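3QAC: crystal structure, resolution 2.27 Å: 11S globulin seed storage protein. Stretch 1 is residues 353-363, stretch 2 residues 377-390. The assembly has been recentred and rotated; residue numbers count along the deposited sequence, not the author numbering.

Stretch 1 (353-363) GRGRIQIVNDQ
Stretch 2, residues 377-390: LVVVPQNFAIVKQA

The two stretches of this 11S globulin chain meet as antiparallel β-strands, 354-360 and 385-390, whose axes approach to 4.5 Å with 156° between their N-to-C directions; together the stretches bury 689 Å². Along stretch 2, a first strand, 377-380, leads through a turn into the strand that pairs with stretch 1.

In the first strand, extended backbone (Val378 phi/psi -125/148) alternates the side chains. Leu377 and Val379 point away from stretch 1, whereas Val378 (chi1 p) points toward it and sets CG2 3.7 Å from Ile359 CD1. Val380 (t) lies sideways, its CG2 4.0 Å from the same Ile359 CD1. These short, branched residues pack against the isoleucine tip without polar groups to satisfy.

Pro381 to Phe384 form a type II turn, closed by a hydrogen bond from Phe384 N to Pro381 O (2.8 Å). Gln382 adopts -40/130 and Asn383 the left-handed 80/-12 that this turn requires at its third position. Phe384 (-69/129; chi1 -82°, chi2 -144°) then brings its ring against Asn361, just after the partner strand. Asn361 CA sits over one ring face, 3.8 Å from the centroid of the Phe384 ring and 13° off the normal, while Asn361 CB comes within 3.4 Å of Phe384 CE1. Ile359 CG2 lies near the ring plane at its edge and is 4.0 Å from Phe384 CB, outside the ring. Asn361 (p) turns its amide away from the ring, and Asn361 OD1 accepts a hydrogen bond from Gln363 N (2.8 Å).

Ala385 opens the ladder opposite Val360 (CA to CA 5.1 Å). Val360 N donates to Ala385 O at 2.8 Å; the return bond, Ala385 N to Val360 O, is weak at 3.2 Å and 126°. The small Ala385 CB lies 4.4 Å from Val360 CB, on the face shared with Gln358 and Val387.

Ile386 (-149/143; t, t) faces Ile359 (m, t) in a non-hydrogen-bonded pair, CA to CA 4.4 Å. Ile386 CD1 reaches Ile359 CG1 at 4.0 Å and Ile357 CG2 at 3.8 Å, so one extended side chain links two isoleucines of the partner. Ile359 has the largest covered area, 94 Å². Ile386 CA also approaches Gln358 O at 3.2 Å.

Val387 (p) pairs with Gln358 through two near-linear bonds: Gln358 N to Val387 O, 3.2 Å, and Val387 N to Gln358 O, 3.0 Å. Val387 CG1 packs 4.0 Å from Gln358 CB; Gln358 is extended (t, t), and its amide is satisfied elsewhere in the structure.

Lys388 (m, t, t, p) pairs with Ile357 without hydrogen bonds, and its long chain leads away from stretch 1. At Gln389 the bonds resume: Arg356 N to Gln389 O, 2.8 Å, and Gln389 N to Arg356 O, 2.9 Å. Arg356 CB and Gln389 CB stand 4.3 Å apart, and both side-chain ends lead away. Finally, Ala390 meets Gly355 at a CA to CA distance of 4.3 Å, with Gly355 CA 3.1 Å from Gln389 O; an ideal CB on Gly355 would lie 3.4 Å from that oxygen.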

ATOM      1  N   GLY A 353      32.393  13.450  11.078  1.00 47.01           N
ATOM      2  CA  GLY A 353      33.460  12.765  10.377  1.00 41.01           C
ATOM      3  C   GLY A 353      33.326  12.881   8.868  1.00 43.33           C
ATOM      4  O   GLY A 353      32.711  13.810   8.342  1.00 42.66           O
ATOM      5  N   ARG A 354      33.903  11.918   8.166  1.00 39.08           N
ATOM      6  CA  ARG A 354      33.973  11.978   6.726  1.00 47.65           C
ATOM      7  C   ARG A 354      34.190  10.575   6.210  1.00 46.33           C
ATOM      8  O   ARG A 354      34.869   9.773   6.854  1.00 41.75           O
ATOM      9  CB  ARG A 354      35.128  12.884   6.292  1.00 48.54           C
ATOM     10  CG  ARG A 354      35.291  13.012   4.787  1.00 54.22           C
ATOM     11  CD  ARG A 354      36.318  14.087   4.430  1.00 54.56           C
ATOM     12  NE  ARG A 354      35.917  15.408   4.918  1.00 58.92           N
ATOM     13  CZ  ARG A 354      35.342  16.350   4.170  1.00 56.17           C
ATOM     14  NH1 ARG A 354      35.097  16.125   2.880  1.00 52.47           N
ATOM     15  NH2 ARG A 354      35.020  17.523   4.714  1.00 49.83           N
ATOM     16  N   GLY A 355      33.599  10.275   5.056  1.00 40.58           N
ATOM     17  CA  GLY A 355      33.722   8.955   4.476  1.00 43.96           C
ATOM     18  C   GLY A 355      33.746   8.955   2.964  1.00 43.84           C
ATOM     19  O   GLY A 355      33.048   9.747   2.324  1.00 48.92           O
ATOM     20  N   ARG A 356      34.578   8.092   2.391  1.00 44.64           N
ATOM     21  CA  ARG A 356      34.504   7.814   0.964  1.00 47.97           C
ATOM     22  C   ARG A 356      33.349   6.826   0.793  1.00 46.45           C
ATOM     23  O   ARG A 356      33.395   5.677   1.246  1.00 41.91           O
ATOM     24  CB  ARG A 356      35.840   7.280   0.401  1.00 46.81           C
ATOM     25  CG  ARG A 356      35.743   6.326  -0.821  1.00 47.60           C
ATOM     26  CD  ARG A 356      36.515   6.815  -2.071  1.00 52.69           C
ATOM     27  NE  ARG A 356      36.063   8.132  -2.527  1.00 59.05           N
ATOM     28  CZ  ARG A 356      36.370   8.690  -3.705  1.00 63.53           C
ATOM     29  NH1 ARG A 356      37.134   8.043  -4.585  1.00 66.22           N
ATOM     30  NH2 ARG A 356      35.903   9.900  -4.012  1.00 54.08           N
ATOM     31  N   ILE A 357      32.291   7.307   0.169  1.00 42.25           N
ATOM     32  CA  ILE A 357      31.120   6.495  -0.030  1.00 42.77           C
ATOM     33  C   ILE A 357      31.015   6.159  -1.495  1.00 41.00           C
ATOM     34  O   ILE A 357      31.115   7.023  -2.357  1.00 42.54           O
ATOM     35  CB  ILE A 357      29.852   7.215   0.489  1.00 42.01           C
ATOM     36  CG1 ILE A 357      29.950   7.372   2.010  1.00 45.34           C
ATOM     37  CG2 ILE A 357      28.598   6.437   0.115  1.00 34.70           C
ATOM     38  CD1 ILE A 357      28.929   8.299   2.600  1.00 49.37           C
ATOM     39  N   GLN A 358      30.847   4.884  -1.781  1.00 42.32           N
ATOM     40  CA  GLN A 358      30.647   4.492  -3.159  1.00 41.86           C
ATOM     41  C   GLN A 358      29.379   3.639  -3.315  1.00 43.28           C
ATOM     42  O   GLN A 358      29.128   2.698  -2.534  1.00 38.35           O
ATOM     43  CB  GLN A 358      31.889   3.808  -3.742  1.00 37.27           C
ATOM     44  CG  GLN A 358      31.751   3.591  -5.247  1.00 51.71           C
ATOM     45  CD  GLN A 358      33.003   3.051  -5.915  1.00 55.37           C
ATOM     46  OE1 GLN A 358      33.888   2.472  -5.267  1.00 53.41           O
ATOM     47  NE2 GLN A 358      33.073   3.223  -7.228  1.00 46.61           N
ATOM     48  N   ILE A 359      28.584   4.004  -4.323  1.00 37.54           N
ATOM     49  CA  ILE A 359      27.278   3.422  -4.549  1.00 36.49           C
ATOM     50  C   ILE A 359      27.178   2.975  -5.997  1.00 38.54           C
ATOM     51  O   ILE A 359      27.594   3.691  -6.923  1.00 36.51           O
ATOM     52  CB  ILE A 359      26.166   4.434  -4.235  1.00 33.88           C
ATOM     53  CG1 ILE A 359      26.338   4.985  -2.823  1.00 29.31           C
ATOM     54  CG2 ILE A 359      24.778   3.837  -4.478  1.00 29.92           C
ATOM     55  CD1 ILE A 359      25.316   6.035  -2.465  1.00 28.31           C
ATOM     56  N   VAL A 360      26.639   1.775  -6.176  1.00 33.40           N
ATOM     57  CA  VAL A 360      26.535   1.138  -7.474  1.00 38.89           C
ATOM     58  C   VAL A 360      25.077   0.823  -7.774  1.00 39.43           C
ATOM     59  O   VAL A 360      24.315   0.435  -6.876  1.00 40.09           O
ATOM     60  CB  VAL A 360      27.311  -0.186  -7.473  1.00 43.18           C
ATOM     61  CG1 VAL A 360      27.169  -0.911  -8.818  1.00 44.43           C
ATOM     62  CG2 VAL A 360      28.767   0.048  -7.117  1.00 38.79           C
ATOM     63  N   ASN A 361      24.689   0.964  -9.035  1.00 39.07           N
ATOM     64  CA  ASN A 361      23.307   0.728  -9.413  1.00 37.78           C
ATOM     65  C   ASN A 361      23.124  -0.674  -9.984  1.00 41.56           C
ATOM     66  O   ASN A 361      24.008  -1.521  -9.857  1.00 43.31           O
ATOM     67  CB  ASN A 361      22.820   1.810 -10.379  1.00 36.92           C
ATOM     68  CG  ASN A 361      23.493   1.731 -11.729  1.00 41.37           C
ATOM     69  OD1 ASN A 361      24.250   0.806 -11.993  1.00 42.57           O
ATOM     70  ND2 ASN A 361      23.207   2.701 -12.598  1.00 39.52           N
ATOM     71  N   ASP A 362      21.984  -0.923 -10.615  1.00 37.64           N
ATOM     72  CA  ASP A 362      21.668  -2.254 -11.112  1.00 41.61           C
ATOM     73  C   ASP A 362      22.472  -2.605 -12.354  1.00 47.66           C
ATOM     74  O   ASP A 362      22.496  -3.758 -12.788  1.00 50.88           O
ATOM     75  CB  ASP A 362      20.180  -2.354 -11.428  1.00 46.21           C
ATOM     76  CG  ASP A 362      19.708  -1.241 -12.346  1.00 46.53           C
ATOM     77  OD1 ASP A 362      19.288  -1.540 -13.477  1.00 54.31           O
ATOM     78  OD2 ASP A 362      19.756  -0.063 -11.933  1.00 50.46           O
ATOM     79  N   GLN A 363      23.132  -1.600 -12.914  1.00 45.19           N
ATOM     80  CA  GLN A 363      23.883  -1.752 -14.158  1.00 53.41           C
ATOM     81  C   GLN A 363      25.347  -2.075 -13.896  1.00 47.91           C
ATOM     82  O   GLN A 363      26.119  -2.269 -14.829  1.00 53.63           O
ATOM     83  CB  GLN A 363      23.820  -0.452 -14.967  1.00 51.10           C
ATOM     84  CG  GLN A 363      23.227  -0.594 -16.338  1.00 57.64           C
ATOM     85  CD  GLN A 363      21.851  -0.014 -16.398  1.00 60.95           C
ATOM     86  OE1 GLN A 363      20.886  -0.647 -15.977  1.00 65.58           O
ATOM     87  NE2 GLN A 363      21.743   1.213 -16.900  1.00 60.60           N
ATOM     88  N   LEU A 377      23.835  14.441   3.065  1.00 32.53           N
ATOM     89  CA  LEU A 377      23.217  13.139   3.004  1.00 35.43           C
ATOM     90  C   LEU A 377      23.296  12.644   1.595  1.00 35.20           C
ATOM     91  O   LEU A 377      23.372  13.429   0.659  1.00 37.81           O
ATOM     92  CB  LEU A 377      21.761  13.205   3.468  1.00 36.25           C
ATOM     93  CG  LEU A 377      20.819  14.094   2.638  1.00 35.00           C
ATOM     94  CD1 LEU A 377      20.393  13.371   1.367  1.00 29.53           C
ATOM     95  CD2 LEU A 377      19.595  14.491   3.465  1.00 31.37           C
ATOM     96  N   VAL A 378      23.290  11.333   1.431  1.00 34.60           N
ATOM     97  CA  VAL A 378      23.076  10.775   0.116  1.00 31.12           C
ATOM     98  C   VAL A 378      21.909   9.816   0.202  1.00 34.84           C
ATOM     99  O   VAL A 378      21.685   9.179   1.240  1.00 33.70           O
ATOM    100  CB  VAL A 378      24.322  10.057  -0.414  1.00 36.07           C
ATOM    101  CG1 VAL A 378      24.789   8.965   0.577  1.00 33.86           C
ATOM    102  CG2 VAL A 378      24.050   9.485  -1.807  1.00 32.66           C
ATOM    103  N   VAL A 379      21.166   9.715  -0.887  1.00 30.81           N
ATOM    104  CA  VAL A 379      20.077   8.779  -0.946  1.00 31.03           C
ATOM    105  C   VAL A 379      20.579   7.519  -1.594  1.00 35.73           C
ATOM    106  O   VAL A 379      21.003   7.525  -2.760  1.00 42.07           O
ATOM    107  CB  VAL A 379      18.909   9.311  -1.782  1.00 31.85           C
ATOM    108  CG1 VAL A 379      17.785   8.266  -1.865  1.00 36.72           C
ATOM    109  CG2 VAL A 379      18.398  10.599  -1.203  1.00 33.89           C
ATOM    110  N   VAL A 380      20.548   6.439  -0.835  1.00 30.95           N
ATOM    111  CA  VAL A 380      20.834   5.123  -1.366  1.00 34.79           C
ATOM    112  C   VAL A 380      19.529   4.430  -1.705  1.00 36.03           C
ATOM    113  O   VAL A 380      18.765   4.085  -0.818  1.00 35.82           O
ATOM    114  CB  VAL A 380      21.563   4.239  -0.351  1.00 38.99           C
ATOM    115  CG1 VAL A 380      22.113   3.007  -1.063  1.00 34.57           C
ATOM    116  CG2 VAL A 380      22.685   5.030   0.376  1.00 35.54           C
ATOM    117  N   PRO A 381      19.254   4.247  -3.000  1.00 34.19           N
ATOM    118  CA  PRO A 381      18.021   3.550  -3.382  1.00 30.01           C
ATOM    119  C   PRO A 381      18.047   2.074  -3.001  1.00 30.51           C
ATOM    120  O   PRO A 381      19.105   1.412  -3.003  1.00 28.08           O
ATOM    121  CB  PRO A 381      17.982   3.708  -4.913  1.00 32.70           C
ATOM    122  CG  PRO A 381      18.929   4.884  -5.212  1.00 32.82           C
ATOM    123  CD  PRO A 381      20.004   4.750  -4.158  1.00 31.56           C
ATOM    124  N   GLN A 382      16.865   1.566  -2.657  1.00 34.04           N
ATOM    125  CA  GLN A 382      16.679   0.156  -2.368  1.00 28.10           C
ATOM    126  C   GLN A 382      17.477  -0.672  -3.338  1.00 29.86           C
ATOM    127  O   GLN A 382      17.396  -0.459  -4.549  1.00 33.19           O
ATOM    128  CB  GLN A 382      15.205  -0.250  -2.485  1.00 32.79           C
ATOM    129  CG  GLN A 382      14.992  -1.769  -2.358  1.00 33.04           C
ATOM    130  CD  GLN A 382      13.572  -2.219  -2.681  1.00 35.40           C
ATOM    131  OE1 GLN A 382      13.178  -3.332  -2.324  1.00 33.24           O
ATOM    132  NE2 GLN A 382      12.800  -1.360  -3.353  1.00 28.18           N
ATOM    133  N   ASN A 383      18.247  -1.608  -2.793  1.00 28.70           N
ATOM    134  CA  ASN A 383      18.964  -2.599  -3.565  1.00 29.84           C
ATOM    135  C   ASN A 383      20.252  -2.071  -4.170  1.00 32.53           C
ATOM    136  O   ASN A 383      21.059  -2.853  -4.645  1.00 31.90           O
ATOM    137  CB  ASN A 383      18.072  -3.241  -4.643  1.00 31.20           C
ATOM    138  CG  ASN A 383      17.178  -4.357  -4.092  1.00 35.44           C
ATOM    139  OD1 ASN A 383      16.596  -5.126  -4.859  1.00 32.89           O
ATOM    140  ND2 ASN A 383      17.078  -4.454  -2.765  1.00 27.89           N
ATOM    141  N   PHE A 384      20.458  -0.756  -4.139  1.00 32.68           N
ATOM    142  CA  PHE A 384      21.727  -0.219  -4.610  1.00 33.20           C
ATOM    143  C   PHE A 384      22.844  -0.616  -3.645  1.00 34.41           C
ATOM    144  O   PHE A 384      22.748  -0.405  -2.431  1.00 34.62           O
ATOM    145  CB  PHE A 384      21.675   1.308  -4.793  1.00 33.23           C
ATOM    146  CG  PHE A 384      21.048   1.761  -6.113  1.00 31.15           C
ATOM    147  CD1 PHE A 384      21.539   2.885  -6.780  1.00 29.85           C
ATOM    148  CD2 PHE A 384      19.974   1.079  -6.667  1.00 28.21           C
ATOM    149  CE1 PHE A 384      20.974   3.328  -7.977  1.00 30.24           C
ATOM    150  CE2 PHE A 384      19.401   1.502  -7.874  1.00 33.49           C
ATOM    151  CZ  PHE A 384      19.912   2.642  -8.533  1.00 31.86           C
ATOM    152  N   ALA A 385      23.908  -1.180  -4.196  1.00 31.11           N
ATOM    153  CA  ALA A 385      25.043  -1.604  -3.393  1.00 33.95           C
ATOM    154  C   ALA A 385      25.896  -0.425  -2.961  1.00 39.80           C
ATOM    155  O   ALA A 385      26.095   0.532  -3.719  1.00 38.26           O
ATOM    156  CB  ALA A 385      25.871  -2.606  -4.135  1.00 35.30           C
ATOM    157  N   ILE A 386      26.396  -0.506  -1.731  1.00 39.16           N
ATOM    158  CA  ILE A 386      27.122   0.590  -1.128  1.00 38.96           C
ATOM    159  C   ILE A 386      28.206   0.128  -0.143  1.00 41.25           C
ATOM    160  O   ILE A 386      28.041  -0.881   0.544  1.00 43.86           O
ATOM    161  CB  ILE A 386      26.167   1.613  -0.480  1.00 35.94           C
ATOM    162  CG1 ILE A 386      26.940   2.589   0.392  1.00 35.86           C
ATOM    163  CG2 ILE A 386      25.072   0.912   0.341  1.00 41.46           C
ATOM    164  CD1 ILE A 386      26.096   3.659   0.982  1.00 36.29           C
ATOM    165  N   VAL A 387      29.325   0.857  -0.135  1.00 38.76           N
ATOM    166  CA  VAL A 387      30.415   0.692   0.829  1.00 41.25           C
ATOM    167  C   VAL A 387      30.735   2.044   1.471  1.00 39.78           C
ATOM    168  O   VAL A 387      30.616   3.098   0.849  1.00 42.61           O
ATOM    169  CB  VAL A 387      31.687   0.087   0.174  1.00 40.43           C
ATOM    170  CG1 VAL A 387      32.188   0.966  -0.975  1.00 39.91           C
ATOM    171  CG2 VAL A 387      32.779  -0.152   1.221  1.00 42.61           C
ATOM    172  N   LYS A 388      31.080   2.025   2.743  1.00 44.71           N
ATOM    173  CA  LYS A 388      31.382   3.263   3.441  1.00 44.51           C
ATOM    174  C   LYS A 388      32.764   3.128   4.047  1.00 49.41           C
ATOM    175  O   LYS A 388      33.008   2.232   4.855  1.00 48.60           O
ATOM    176  CB  LYS A 388      30.363   3.544   4.550  1.00 40.97           C
ATOM    177  CG  LYS A 388      28.910   3.227   4.191  1.00 47.45           C
ATOM    178  CD  LYS A 388      27.960   3.804   5.249  1.00 45.39           C
ATOM    179  CE  LYS A 388      26.515   3.418   5.006  1.00 41.98           C
ATOM    180  NZ  LYS A 388      26.261   2.024   5.439  1.00 52.03           N
ATOM    181  N   GLN A 389      33.672   4.007   3.643  1.00 49.26           N
ATOM    182  CA  GLN A 389      35.036   3.966   4.145  1.00 45.30           C
ATOM    183  C   GLN A 389      35.331   5.225   4.941  1.00 47.69           C
ATOM    184  O   GLN A 389      35.425   6.323   4.386  1.00 48.35           O
ATOM    185  CB  GLN A 389      36.013   3.799   2.989  1.00 51.09           C
ATOM    186  CG  GLN A 389      37.421   4.226   3.298  1.00 56.17           C
ATOM    187  CD  GLN A 389      38.299   3.064   3.662  1.00 61.22           C
ATOM    188  OE1 GLN A 389      38.748   2.311   2.793  1.00 67.98           O
ATOM    189  NE2 GLN A 389      38.554   2.906   4.953  1.00 56.01           N
ATOM    190  N   ALA A 390      35.444   5.066   6.256  1.00 50.67           N
ATOM    191  CA  ALA A 390      35.760   6.188   7.134  1.00 48.20           C
ATOM    192  C   ALA A 390      37.172   6.708   6.869  1.00 49.51           C
ATOM    193  O   ALA A 390      38.073   5.955   6.482  1.00 50.78           O
ATOM    194  CB  ALA A 390      35.615   5.771   8.592  1.00 48.62           C
TER